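PDB 5HH3: OxyA protein from Actinoplanes teichomyceticus, which is a heme-dependent cytochrome P450 monooxygenase that probably carries out a phenolic coupling step in peptide cyclisation during glycopeptide antibiotic biosynthesis. Local coordinates for residues B[8-19]-B[43-54]; B[283-294]-B[305-315]. All blocks are in the same frame, centred on the assembly; numbering follows the deposited sequence.

Contact 1 of 2, residues B[8-19]-B[43-54]; sequences FEEINVVRAAEL and LGTEESPGGRTA. With GOL (glycerol), chain K.
Phe8, at the start of helix 8-19, packs against the Glu46-Arg52 ion pair of the hairpin made by strands 40-45 and 53-57. Phe8 CB lies 3.6 Å from Glu46 OE2. With CG anti to the backbone N (chi1 179°), the ring reaches into the hairpin. Phe8 CD1 meets Glu46 CG at 3.6 Å, while Phe8 CD2 sits over the centre of the Arg52 guanidinium, 3.7 Å from Arg52 CZ, the two planes 32° apart. Phe8 CE1 comes within 3.5 Å of Arg52 O. CE2 and CZ take Arg52 CB in an off-centre CH-pi contact, and CZ points edge-on at the Thr53 carbonyl carbon. Arg52 grips Glu46 side-on, NE to OE1 and NH2 to OE2, and its NH1 adds a weak, bent bond to Glu9 OE2 (3.3 Å, 130°). Asn12 CG rests on Ala54 CB (3.4 Å), its amide held by bonds to Phe8 O and from Arg15 NH1. At the beta bulge of Leu43 and Gly44 opposite Ala54, Leu43 CD2 slides past Leu19 CD1 at 3.6 Å. With its charge probably offset mainly by Glu46 and weakly by Glu9, the Arg52 guanidinium can lie against the Phe8 ring, so ion pairs and packing join helix to hairpin.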
loop_
_atom_site.group_PDB
_atom_site.type_symbol
_atom_site.label_atom_id
_atom_site.label_comp_id
_atom_site.label_asym_id
_atom_site.label_seq_id
_atom_site.Cartn_x
_atom_site.Cartn_y
_atom_site.Cartn_z
ATOM N N PHE B 8 1.197 -8.386 1.347
ATOM C CA PHE B 8 0.412 -8.652 2.555
ATOM C C PHE B 8 -0.084 -7.437 3.329
ATOM O O PHE B 8 -1.298 -7.300 3.604
ATOM C CB PHE B 8 1.213 -9.571 3.483
ATOM C CG PHE B 8 0.508 -9.890 4.758
ATOM C CD1 PHE B 8 -0.656 -10.644 4.755
ATOM C CD2 PHE B 8 1.001 -9.431 5.954
ATOM C CE1 PHE B 8 -1.333 -10.919 5.952
ATOM C CE2 PHE B 8 0.351 -9.704 7.144
ATOM C CZ PHE B 8 -0.825 -10.445 7.147
ATOM N N GLU B 9 0.837 -6.563 3.710
ATOM C CA GLU B 9 0.481 -5.353 4.452
ATOM C C GLU B 9 -0.377 -4.433 3.580
ATOM O O GLU B 9 -1.408 -3.924 4.040
ATOM C CB GLU B 9 1.737 -4.571 4.926
ATOM C CG GLU B 9 2.571 -5.264 6.003
ATOM C CD GLU B 9 3.516 -6.345 5.491
ATOM O OE1 GLU B 9 3.537 -6.607 4.264
ATOM O OE2 GLU B 9 4.245 -6.942 6.314
ATOM N N GLU B 10 0.034 -4.243 2.323
ATOM C CA GLU B 10 -0.633 -3.273 1.458
ATOM C C GLU B 10 -2.077 -3.699 1.101
ATOM O O GLU B 10 -2.993 -2.893 1.189
ATOM C CB GLU B 10 0.166 -3.032 0.163
ATOM C CG GLU B 10 1.518 -2.363 0.384
ATOM C CD GLU B 10 2.645 -3.344 0.702
ATOM O OE1 GLU B 10 2.409 -4.485 1.159
ATOM O OE2 GLU B 10 3.804 -2.982 0.462
ATOM N N ILE B 11 -2.265 -4.947 0.671
ATOM C CA ILE B 11 -3.594 -5.409 0.249
ATOM C C ILE B 11 -4.587 -5.357 1.414
ATOM O O ILE B 11 -5.736 -4.954 1.237
ATOM C CB ILE B 11 -3.535 -6.786 -0.463
ATOM C CG1 ILE B 11 -4.805 -7.031 -1.276
ATOM C CG2 ILE B 11 -3.325 -7.942 0.521
ATOM C CD1 ILE B 11 -4.992 -6.091 -2.441
ATOM N N ASN B 12 -4.122 -5.665 2.624
ATOM C CA ASN B 12 -4.996 -5.642 3.785
ATOM C C ASN B 12 -5.267 -4.261 4.363
ATOM O O ASN B 12 -6.318 -4.038 4.954
ATOM C CB ASN B 12 -4.522 -6.675 4.820
ATOM C CG ASN B 12 -4.733 -8.084 4.311
ATOM O OD1 ASN B 12 -5.890 -8.498 4.050
ATOM N ND2 ASN B 12 -3.645 -8.793 4.057
ATOM N N VAL B 13 -4.348 -3.327 4.157
ATOM C CA VAL B 13 -4.635 -1.893 4.368
ATOM C C VAL B 13 -5.784 -1.425 3.455
ATOM O O VAL B 13 -6.691 -0.752 3.907
ATOM C CB VAL B 13 -3.356 -1.027 4.117
ATOM C CG1 VAL B 13 -3.678 0.430 3.772
ATOM C CG2 VAL B 13 -2.452 -1.103 5.343
ATOM N N VAL B 14 -5.736 -1.817 2.192
ATOM C CA VAL B 14 -6.774 -1.477 1.214
ATOM C C VAL B 14 -8.127 -2.055 1.625
ATOM O O VAL B 14 -9.110 -1.355 1.613
ATOM C CB VAL B 14 -6.424 -1.994 -0.211
ATOM C CG1 VAL B 14 -7.617 -1.841 -1.152
ATOM C CG2 VAL B 14 -5.237 -1.243 -0.783
ATOM N N ARG B 15 -8.156 -3.338 1.960
ATOM C CA ARG B 15 -9.397 -4.000 2.346
ATOM C C ARG B 15 -9.966 -3.339 3.600
ATOM O O ARG B 15 -11.166 -3.089 3.654
ATOM C CB ARG B 15 -9.183 -5.486 2.593
ATOM C CG ARG B 15 -8.901 -6.302 1.343
ATOM C CD ARG B 15 -8.515 -7.714 1.773
ATOM N NE ARG B 15 -8.288 -8.581 0.621
ATOM C CZ ARG B 15 -7.353 -9.527 0.517
ATOM N NH1 ARG B 15 -6.474 -9.753 1.485
ATOM N NH2 ARG B 15 -7.283 -10.233 -0.593
ATOM N N ALA B 16 -9.109 -3.009 4.575
ATOM C CA ALA B 16 -9.591 -2.338 5.784
ATOM C C ALA B 16 -10.177 -0.954 5.471
ATOM O O ALA B 16 -11.235 -0.583 6.010
ATOM C CB ALA B 16 -8.510 -2.247 6.854
ATOM N N ALA B 17 -9.526 -0.211 4.574
ATOM C CA ALA B 17 -10.006 1.126 4.188
ATOM C C ALA B 17 -11.410 1.070 3.523
ATOM O O ALA B 17 -12.292 1.832 3.911
ATOM C CB ALA B 17 -9.005 1.838 3.280
ATOM N N GLU B 18 -11.604 0.160 2.570
ATOM C CA GLU B 18 -12.913 -0.081 1.953
ATOM C C GLU B 18 -14.029 -0.322 2.974
ATOM O O GLU B 18 -15.126 0.153 2.774
ATOM C CB GLU B 18 -12.903 -1.290 0.999
ATOM C CG GLU B 18 -12.317 -1.054 -0.372
ATOM C CD GLU B 18 -13.125 -0.086 -1.241
ATOM O OE1 GLU B 18 -13.754 -0.549 -2.223
ATOM O OE2 GLU B 18 -13.095 1.138 -0.968
ATOM N N LEU B 19 -13.723 -1.056 4.040
ATOM C CA LEU B 19 -14.681 -1.341 5.109
ATOM C C LEU B 19 -15.050 -0.134 5.961
ATOM O O LEU B 19 -16.047 -0.172 6.656
ATOM C CB LEU B 19 -14.153 -2.470 6.019
ATOM C CG LEU B 19 -14.095 -3.841 5.340
ATOM C CD1 LEU B 19 -13.377 -4.875 6.177
ATOM C CD2 LEU B 19 -15.480 -4.339 4.994
ATOM N N LEU B 43 -9.397 -10.439 7.482
ATOM C CA LEU B 43 -9.345 -9.708 6.241
ATOM C C LEU B 43 -8.740 -10.566 5.177
ATOM O O LEU B 43 -9.186 -10.543 4.033
ATOM C CB LEU B 43 -8.518 -8.435 6.402
ATOM C CG LEU B 43 -9.075 -7.396 7.352
ATOM C CD1 LEU B 43 -8.039 -6.299 7.598
ATOM C CD2 LEU B 43 -10.364 -6.838 6.773
ATOM N N GLY B 44 -7.733 -11.351 5.542
ATOM C CA GLY B 44 -7.088 -12.212 4.568
ATOM C C GLY B 44 -5.903 -12.960 5.141
ATOM O O GLY B 44 -5.403 -12.608 6.220
ATOM N N THR B 45 -5.457 -13.971 4.407
ATOM C CA THR B 45 -4.397 -14.861 4.855
ATOM C C THR B 45 -3.478 -15.162 3.687
ATOM O O THR B 45 -3.942 -15.407 2.573
ATOM C CB THR B 45 -5.011 -16.177 5.448
ATOM O OG1 THR B 45 -5.837 -15.855 6.589
ATOM C CG2 THR B 45 -3.959 -17.132 5.922
ATOM N N GLU B 46 -2.172 -15.209 3.943
ATOM C CA GLU B 46 -1.217 -15.684 2.937
ATOM C C GLU B 46 -1.391 -17.198 2.826
ATOM O O GLU B 46 -1.395 -17.897 3.852
ATOM C CB GLU B 46 0.223 -15.361 3.348
ATOM C CG GLU B 46 0.458 -13.896 3.571
ATOM C CD GLU B 46 1.893 -13.598 3.958
ATOM O OE1 GLU B 46 2.351 -14.074 5.031
ATOM O OE2 GLU B 46 2.543 -12.887 3.185
ATOM N N GLU B 47 -1.543 -17.680 1.594
ATOM C CA GLU B 47 -1.853 -19.088 1.292
ATOM C C GLU B 47 -0.629 -19.990 1.143
ATOM O O GLU B 47 -0.349 -20.450 0.048
ATOM C CB GLU B 47 -2.654 -19.163 -0.023
ATOM N N SER B 48 0.077 -20.254 2.230
ATOM C CA SER B 48 1.264 -21.143 2.249
ATOM C C SER B 48 1.540 -21.486 3.714
ATOM O O SER B 48 1.027 -20.792 4.602
ATOM C CB SER B 48 2.506 -20.430 1.669
ATOM O OG SER B 48 2.736 -19.171 2.338
ATOM N N PRO B 49 2.334 -22.535 3.978
ATOM C CA PRO B 49 2.770 -22.814 5.356
ATOM C C PRO B 49 3.485 -21.600 5.960
ATOM O O PRO B 49 4.413 -21.064 5.342
ATOM C CB PRO B 49 3.758 -23.983 5.193
ATOM C CG PRO B 49 3.346 -24.645 3.924
ATOM C CD PRO B 49 2.817 -23.561 3.032
ATOM N N GLY B 50 3.062 -21.187 7.144
ATOM C CA GLY B 50 3.612 -19.997 7.797
ATOM C C GLY B 50 2.940 -18.690 7.380
ATOM O O GLY B 50 3.247 -17.655 7.925
ATOM N N GLY B 51 2.020 -18.736 6.413
ATOM C CA GLY B 51 1.317 -17.551 5.958
ATOM C C GLY B 51 0.621 -16.812 7.075
ATOM O O GLY B 51 -0.001 -17.415 7.979
ATOM N N ARG B 52 0.736 -15.493 7.030
ATOM C CA ARG B 52 0.167 -14.652 8.061
ATOM C C ARG B 52 -1.266 -14.298 7.740
ATOM O O ARG B 52 -1.664 -14.297 6.581
ATOM C CB ARG B 52 0.991 -13.375 8.198
ATOM C CG ARG B 52 2.459 -13.642 8.518
ATOM C CD ARG B 52 3.279 -12.397 8.241
ATOM N NE ARG B 52 3.592 -12.279 6.823
ATOM C CZ ARG B 52 4.196 -11.216 6.262
ATOM N NH1 ARG B 52 4.569 -10.158 6.998
ATOM N NH2 ARG B 52 4.421 -11.202 4.944
ATOM N N THR B 53 -1.998 -13.940 8.781
ATOM C CA THR B 53 -3.368 -13.501 8.677
ATOM C C THR B 53 -3.487 -12.058 9.134
ATOM O O THR B 53 -2.894 -11.646 10.152
ATOM C CB THR B 53 -4.281 -14.375 9.539
ATOM O OG1 THR B 53 -4.237 -15.709 9.047
ATOM C CG2 THR B 53 -5.718 -13.856 9.575
ATOM N N ALA B 54 -4.267 -11.300 8.382
ATOM C CA ALA B 54 -4.633 -9.959 8.766
ATOM C C ALA B 54 -6.059 -10.004 9.304
ATOM O O ALA B 54 -6.990 -10.481 8.623
ATOM C CB ALA B 54 -4.525 -9.032 7.581
HETATM C C1 GOL K . 4.917 -7.014 1.782
HETATM O O1 GOL K . 5.508 -6.793 0.500
HETATM C C2 GOL K . 4.809 -8.512 2.107
HETATM O O2 GOL K . 4.231 -9.205 0.995
HETATM C C3 GOL K . 6.167 -9.124 2.448
HETATM O O3 GOL K . 6.380 -9.108 3.866
#

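Contact 2 of 2, residues B[283-294]-B[305-315]; sequences TTDEKTHPRVAT and KAGDTVTCSLL. With HEM (protoporphyrin IX containing Fe), chain G.
Arg291 and Val310 form a hydrogen-bonded antiparallel pair in the mixed beta sheet of the cytochrome P450 fold, beside the heme. The bond from Arg291 N to Val310 O is nearly straight, that from Val310 N to Arg291 O (2.9 Å) slightly bent; both side chains share the sheet face covered by Phe72. Val292 and Thr309, the next pair, pack CG2 to CG2 on the other face. Packing stays close toward the heme: Thr288 N donates to Cys312 O, Leu315 N donates to Glu286 O, and Glu286 CG runs alongside Leu315 CD2 at 3.9 Å. Leu314 CD1 touches both Asp285 O and a heme methyl. Ser313 is the N-cap of helix 314-318.

Side-chain packing thins only at the tip of the type II turn 305-308, while the backbone bonds stay short: beyond Ala293 N to Asp308 O, Gly307 N donates to Ala293 O at 2.7 Å. There Ala306 CB rests lightly by Thr294, Ala306 also packs on Lys183 of the second subunit, and Lys305 projects outward to pair with Asp296.

Arg291 bends at chi2 (-66°), bringing its guanidinium edge-on to a heme propionate: NH1 meets O1D at 2.8 Å and NH2 meets O2D at 2.7 Å. His289 N adds a third bond, to O1D, while NH1 also bonds His289 O. Thr288 OG1, placed between its backbone N and carbonyl carbon (chi1 49°), lies 3.3 Å from Cys312 CB and donates to a water 2.7 Å away, which donates to His289 O and Val310 O.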
loop_
_atom_site.group_PDB
_atom_site.type_symbol
_atom_site.label_atom_id
_atom_site.label_comp_id
_atom_site.label_asym_id
_atom_site.label_seq_id
_atom_site.Cartn_x
_atom_site.Cartn_y
_atom_site.Cartn_z
ATOM N N THR B 283 -17.127 9.510 15.088
ATOM C CA THR B 283 -15.904 8.674 14.977
ATOM C C THR B 283 -15.120 8.957 13.693
ATOM O O THR B 283 -15.078 8.118 12.781
ATOM C CB THR B 283 -16.239 7.156 15.107
ATOM O OG1 THR B 283 -16.925 6.940 16.349
ATOM C CG2 THR B 283 -14.964 6.304 15.080
ATOM N N THR B 284 -14.519 10.148 13.624
ATOM C CA THR B 284 -13.920 10.635 12.390
ATOM C C THR B 284 -12.529 10.037 12.087
ATOM O O THR B 284 -12.016 10.237 10.993
ATOM C CB THR B 284 -13.853 12.184 12.361
ATOM O OG1 THR B 284 -13.219 12.672 13.547
ATOM C CG2 THR B 284 -15.262 12.774 12.258
ATOM N N ASP B 285 -11.952 9.307 13.037
ATOM C CA ASP B 285 -10.793 8.430 12.779
ATOM C C ASP B 285 -11.270 6.991 13.016
ATOM O O ASP B 285 -11.328 6.521 14.148
ATOM C CB ASP B 285 -9.629 8.810 13.704
ATOM C CG ASP B 285 -8.251 8.329 13.184
ATOM O OD1 ASP B 285 -8.167 7.773 12.061
ATOM O OD2 ASP B 285 -7.244 8.542 13.902
ATOM N N GLU B 286 -11.643 6.311 11.939
ATOM C CA GLU B 286 -12.400 5.068 12.039
ATOM C C GLU B 286 -11.619 3.828 12.480
ATOM O O GLU B 286 -12.233 2.854 12.947
ATOM C CB GLU B 286 -13.103 4.760 10.722
ATOM C CG GLU B 286 -14.236 5.704 10.356
ATOM C CD GLU B 286 -13.825 6.830 9.403
ATOM O OE1 GLU B 286 -12.605 7.059 9.223
ATOM O OE2 GLU B 286 -14.732 7.501 8.837
ATOM N N LYS B 287 -10.297 3.828 12.303
ATOM C CA LYS B 287 -9.485 2.664 12.686
ATOM C C LYS B 287 -8.083 3.058 13.141
ATOM O O LYS B 287 -7.623 4.145 12.841
ATOM C CB LYS B 287 -9.398 1.671 11.532
ATOM C CG LYS B 287 -8.939 2.290 10.241
ATOM C CD LYS B 287 -8.901 1.267 9.140
ATOM C CE LYS B 287 -8.628 1.948 7.817
ATOM N NZ LYS B 287 -7.235 2.481 7.784
ATOM N N THR B 288 -7.444 2.166 13.896
ATOM C CA THR B 288 -6.084 2.376 14.381
ATOM C C THR B 288 -5.128 1.892 13.312
ATOM O O THR B 288 -5.527 1.159 12.398
ATOM C CB THR B 288 -5.807 1.543 15.660
ATOM O OG1 THR B 288 -6.215 0.194 15.440
ATOM C CG2 THR B 288 -6.543 2.091 16.849
ATOM N N HIS B 289 -3.859 2.265 13.435
ATOM C CA HIS B 289 -2.819 1.679 12.607
ATOM C C HIS B 289 -2.743 0.168 12.924
ATOM O O HIS B 289 -2.835 -0.218 14.099
ATOM C CB HIS B 289 -1.448 2.303 12.897
ATOM C CG HIS B 289 -1.359 3.749 12.544
ATOM N ND1 HIS B 289 -1.082 4.188 11.261
ATOM C CD2 HIS B 289 -1.533 4.864 13.294
ATOM C CE1 HIS B 289 -1.073 5.511 11.244
ATOM N NE2 HIS B 289 -1.336 5.942 12.467
ATOM N N PRO B 290 -2.550 -0.679 11.894
ATOM C CA PRO B 290 -2.399 -2.088 12.185
ATOM C C PRO B 290 -1.180 -2.424 13.041
ATOM O O PRO B 290 -0.110 -1.826 12.868
ATOM C CB PRO B 290 -2.297 -2.752 10.819
ATOM C CG PRO B 290 -2.375 -1.675 9.803
ATOM C CD PRO B 290 -2.310 -0.357 10.483
ATOM N N ARG B 291 -1.393 -3.349 13.978
ATOM C CA ARG B 291 -0.388 -3.827 14.891
ATOM C C ARG B 291 0.040 -5.246 14.463
ATOM O O ARG B 291 -0.805 -6.023 14.030
ATOM C CB ARG B 291 -0.966 -3.936 16.313
ATOM C CG ARG B 291 -1.654 -2.711 16.930
ATOM C CD ARG B 291 -0.701 -1.613 17.171
ATOM N NE ARG B 291 -1.137 -0.594 18.144
ATOM C CZ ARG B 291 -1.661 0.601 17.852
ATOM N NH1 ARG B 291 -1.962 0.919 16.600
ATOM N NH2 ARG B 291 -1.935 1.462 18.836
ATOM N N VAL B 292 1.326 -5.590 14.624
ATOM C CA VAL B 292 1.797 -6.957 14.383
ATOM C C VAL B 292 1.861 -7.689 15.715
ATOM O O VAL B 292 2.401 -7.147 16.663
ATOM C CB VAL B 292 3.211 -7.003 13.761
ATOM C CG1 VAL B 292 3.597 -8.437 13.403
ATOM C CG2 VAL B 292 3.281 -6.132 12.526
ATOM N N ALA B 293 1.337 -8.917 15.764
ATOM C CA ALA B 293 1.506 -9.802 16.940
ATOM C C ALA B 293 2.947 -10.269 17.074
ATOM O O ALA B 293 3.522 -10.818 16.127
ATOM C CB ALA B 293 0.557 -10.988 16.869
ATOM N N THR B 294 3.527 -10.037 18.242
ATOM C CA THR B 294 4.845 -10.539 18.578
ATOM C C THR B 294 4.796 -11.792 19.473
ATOM O O THR B 294 5.826 -12.362 19.790
ATOM C CB THR B 294 5.702 -9.444 19.229
ATOM O OG1 THR B 294 5.065 -8.954 20.403
ATOM C CG2 THR B 294 5.921 -8.308 18.256
ATOM N N LYS B 305 -1.722 -15.725 15.621
ATOM C CA LYS B 305 -0.338 -16.202 15.657
ATOM C C LYS B 305 0.641 -15.058 15.590
ATOM O O LYS B 305 0.385 -14.070 14.921
ATOM C CB LYS B 305 -0.050 -17.151 14.523
ATOM C CG LYS B 305 -0.765 -18.493 14.628
ATOM C CD LYS B 305 -0.239 -19.364 15.774
ATOM C CE LYS B 305 1.176 -19.869 15.517
ATOM N NZ LYS B 305 1.542 -20.847 16.579
ATOM N N ALA B 306 1.805 -15.222 16.215
ATOM C CA ALA B 306 2.848 -14.203 16.099
ATOM C C ALA B 306 3.112 -13.959 14.600
ATOM O O ALA B 306 3.236 -14.911 13.835
ATOM C CB ALA B 306 4.113 -14.647 16.826
ATOM N N GLY B 307 3.147 -12.688 14.198
ATOM C CA GLY B 307 3.338 -12.295 12.789
ATOM C C GLY B 307 2.045 -11.924 12.093
ATOM O O GLY B 307 2.066 -11.189 11.127
ATOM N N ASP B 308 0.910 -12.425 12.588
ATOM C CA ASP B 308 -0.392 -11.911 12.173
ATOM C C ASP B 308 -0.552 -10.424 12.540
ATOM O O ASP B 308 0.122 -9.888 13.455
ATOM C CB ASP B 308 -1.530 -12.675 12.841
ATOM C CG ASP B 308 -1.688 -14.092 12.345
ATOM O OD1 ASP B 308 -1.018 -14.536 11.381
ATOM O OD2 ASP B 308 -2.597 -14.745 12.893
ATOM N N THR B 309 -1.413 -9.738 11.807
ATOM C CA THR B 309 -1.702 -8.352 12.137
ATOM C C THR B 309 -3.134 -8.193 12.568
ATOM O O THR B 309 -3.997 -8.972 12.174
ATOM C CB THR B 309 -1.411 -7.393 10.953
ATOM O OG1 THR B 309 -2.337 -7.635 9.896
ATOM C CG2 THR B 309 -0.012 -7.602 10.441
ATOM N N VAL B 310 -3.384 -7.156 13.357
ATOM C CA VAL B 310 -4.736 -6.804 13.781
ATOM C C VAL B 310 -4.973 -5.298 13.598
ATOM O O VAL B 310 -4.201 -4.476 14.108
ATOM C CB VAL B 310 -4.959 -7.133 15.263
ATOM C CG1 VAL B 310 -6.364 -6.704 15.706
ATOM C CG2 VAL B 310 -4.706 -8.629 15.521
ATOM N N THR B 311 -6.057 -4.959 12.911
ATOM C CA THR B 311 -6.501 -3.585 12.742
ATOM C C THR B 311 -7.760 -3.441 13.567
ATOM O O THR B 311 -8.662 -4.301 13.470
ATOM C CB THR B 311 -6.805 -3.325 11.261
ATOM O OG1 THR B 311 -5.623 -3.581 10.488
ATOM C CG2 THR B 311 -7.302 -1.892 11.031
ATOM N N CYS B 312 -7.825 -2.408 14.400
ATOM C CA CYS B 312 -8.977 -2.210 15.274
ATOM C C CYS B 312 -9.955 -1.193 14.676
ATOM O O CYS B 312 -9.538 -0.087 14.301
ATOM C CB CYS B 312 -8.545 -1.760 16.658
ATOM S SG CYS B 312 -7.484 -2.944 17.506
ATOM N N SER B 313 -11.238 -1.587 14.579
ATOM C CA SER B 313 -12.298 -0.720 14.105
ATOM C C SER B 313 -12.933 0.059 15.280
ATOM O O SER B 313 -13.853 -0.417 15.983
ATOM C CB SER B 313 -13.356 -1.519 13.353
ATOM O OG SER B 313 -14.364 -0.680 12.826
ATOM N N LEU B 314 -12.449 1.282 15.445
ATOM C CA LEU B 314 -12.998 2.233 16.391
ATOM C C LEU B 314 -14.428 2.603 16.015
ATOM O O LEU B 314 -15.269 2.770 16.895
ATOM C CB LEU B 314 -12.123 3.483 16.478
ATOM C CG LEU B 314 -10.629 3.310 16.766
ATOM C CD1 LEU B 314 -9.926 4.664 16.891
ATOM C CD2 LEU B 314 -10.436 2.492 18.029
ATOM N N LEU B 315 -14.711 2.708 14.719
ATOM C CA LEU B 315 -16.087 2.909 14.245
ATOM C C LEU B 315 -16.999 1.768 14.741
ATOM O O LEU B 315 -18.045 2.038 15.369
ATOM C CB LEU B 315 -16.115 3.020 12.723
ATOM C CG LEU B 315 -17.476 3.263 12.045
ATOM C CD1 LEU B 315 -18.080 4.546 12.519
ATOM C CD2 LEU B 315 -17.336 3.305 10.543
HETATM C CHA HEM G . -2.833 9.055 18.174
HETATM C CHB HEM G . -1.844 13.804 18.191
HETATM C CHC HEM G . -6.518 14.753 17.227
HETATM C CHD HEM G . -7.480 10.029 17.295
HETATM C C1A HEM G . -2.172 10.259 18.228
HETATM C C2A HEM G . -0.762 10.389 18.365
HETATM C C3A HEM G . -0.484 11.722 18.382
HETATM C C4A HEM G . -1.715 12.424 18.248
HETATM C CMA HEM G . 0.881 12.353 18.494
HETATM C CAA HEM G . 0.230 9.249 18.487
HETATM C CBA HEM G . 0.370 8.877 19.962
HETATM C CGA HEM G . 1.317 7.718 20.231
HETATM O O1A HEM G . 1.599 6.865 19.354
HETATM O O2A HEM G . 1.828 7.593 21.376
HETATM C C1B HEM G . -3.039 14.498 17.914
HETATM C C2B HEM G . -3.142 15.927 17.805
HETATM C C3B HEM G . -4.461 16.213 17.530
HETATM C C4B HEM G . -5.152 14.895 17.481
HETATM C CMB HEM G . -2.020 16.931 17.966
HETATM C CAB HEM G . -5.169 17.507 17.354
HETATM C CBB HEM G . -4.676 18.732 17.561
HETATM C C1C HEM G . -7.219 13.556 17.139
HETATM C C2C HEM G . -8.599 13.431 16.868
HETATM C C3C HEM G . -8.880 12.058 16.879
HETATM C C4C HEM G . -7.645 11.383 17.173
HETATM C CMC HEM G . -9.565 14.569 16.598
HETATM C CAC HEM G . -10.167 11.345 16.670
HETATM C CBC HEM G . -11.363 11.898 16.484
HETATM C C1D HEM G . -6.250 9.420 17.538
HETATM C C2D HEM G . -6.145 7.946 17.597
HETATM C C3D HEM G . -4.856 7.667 17.840
HETATM C C4D HEM G . -4.189 8.983 17.924
HETATM C CMD HEM G . -7.218 6.895 17.417
HETATM C CAD HEM G . -4.269 6.269 17.986
HETATM C CBD HEM G . -3.891 5.593 16.659
HETATM C CGD HEM G . -3.314 4.189 16.904
HETATM O O1D HEM G . -2.900 3.470 15.977
HETATM O O2D HEM G . -3.232 3.676 18.028
HETATM N NA HEM G . -2.747 11.513 18.174
HETATM N NB HEM G . -4.248 13.954 17.744
HETATM N NC HEM G . -6.675 12.323 17.361
HETATM N ND HEM G . -5.058 10.004 17.774
HETATM FE FE HEM G . -4.669 11.892 17.772
HETATM O O HOH W 1 -4.659 -1.962 15.237
HETATM O O HOH W 2 -4.075 11.747 15.759
#

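From the N terminus, helix 8-19 comes first, and contact 1 closes a loop of 23 residues, including helix 29-37, by laying that helix against the hairpin of strands 40-45 and 53-57. Contact 2 opens much later and closes a shorter loop of 10 residues that carries strands 297-299 and 302-304. The two stand in series and neither nest nor cross. They meet in one sheet, where strand 53-57 runs parallel to 309-312: Thr53 N bonds Asp308 OD1, Thr53 O receives Thr309 N, and Arg52 CD packs on Gly307 O. The N-terminal helix is thus tied through the hairpin to the strand pair at the heme propionate. Both contacts also reach the second subunit.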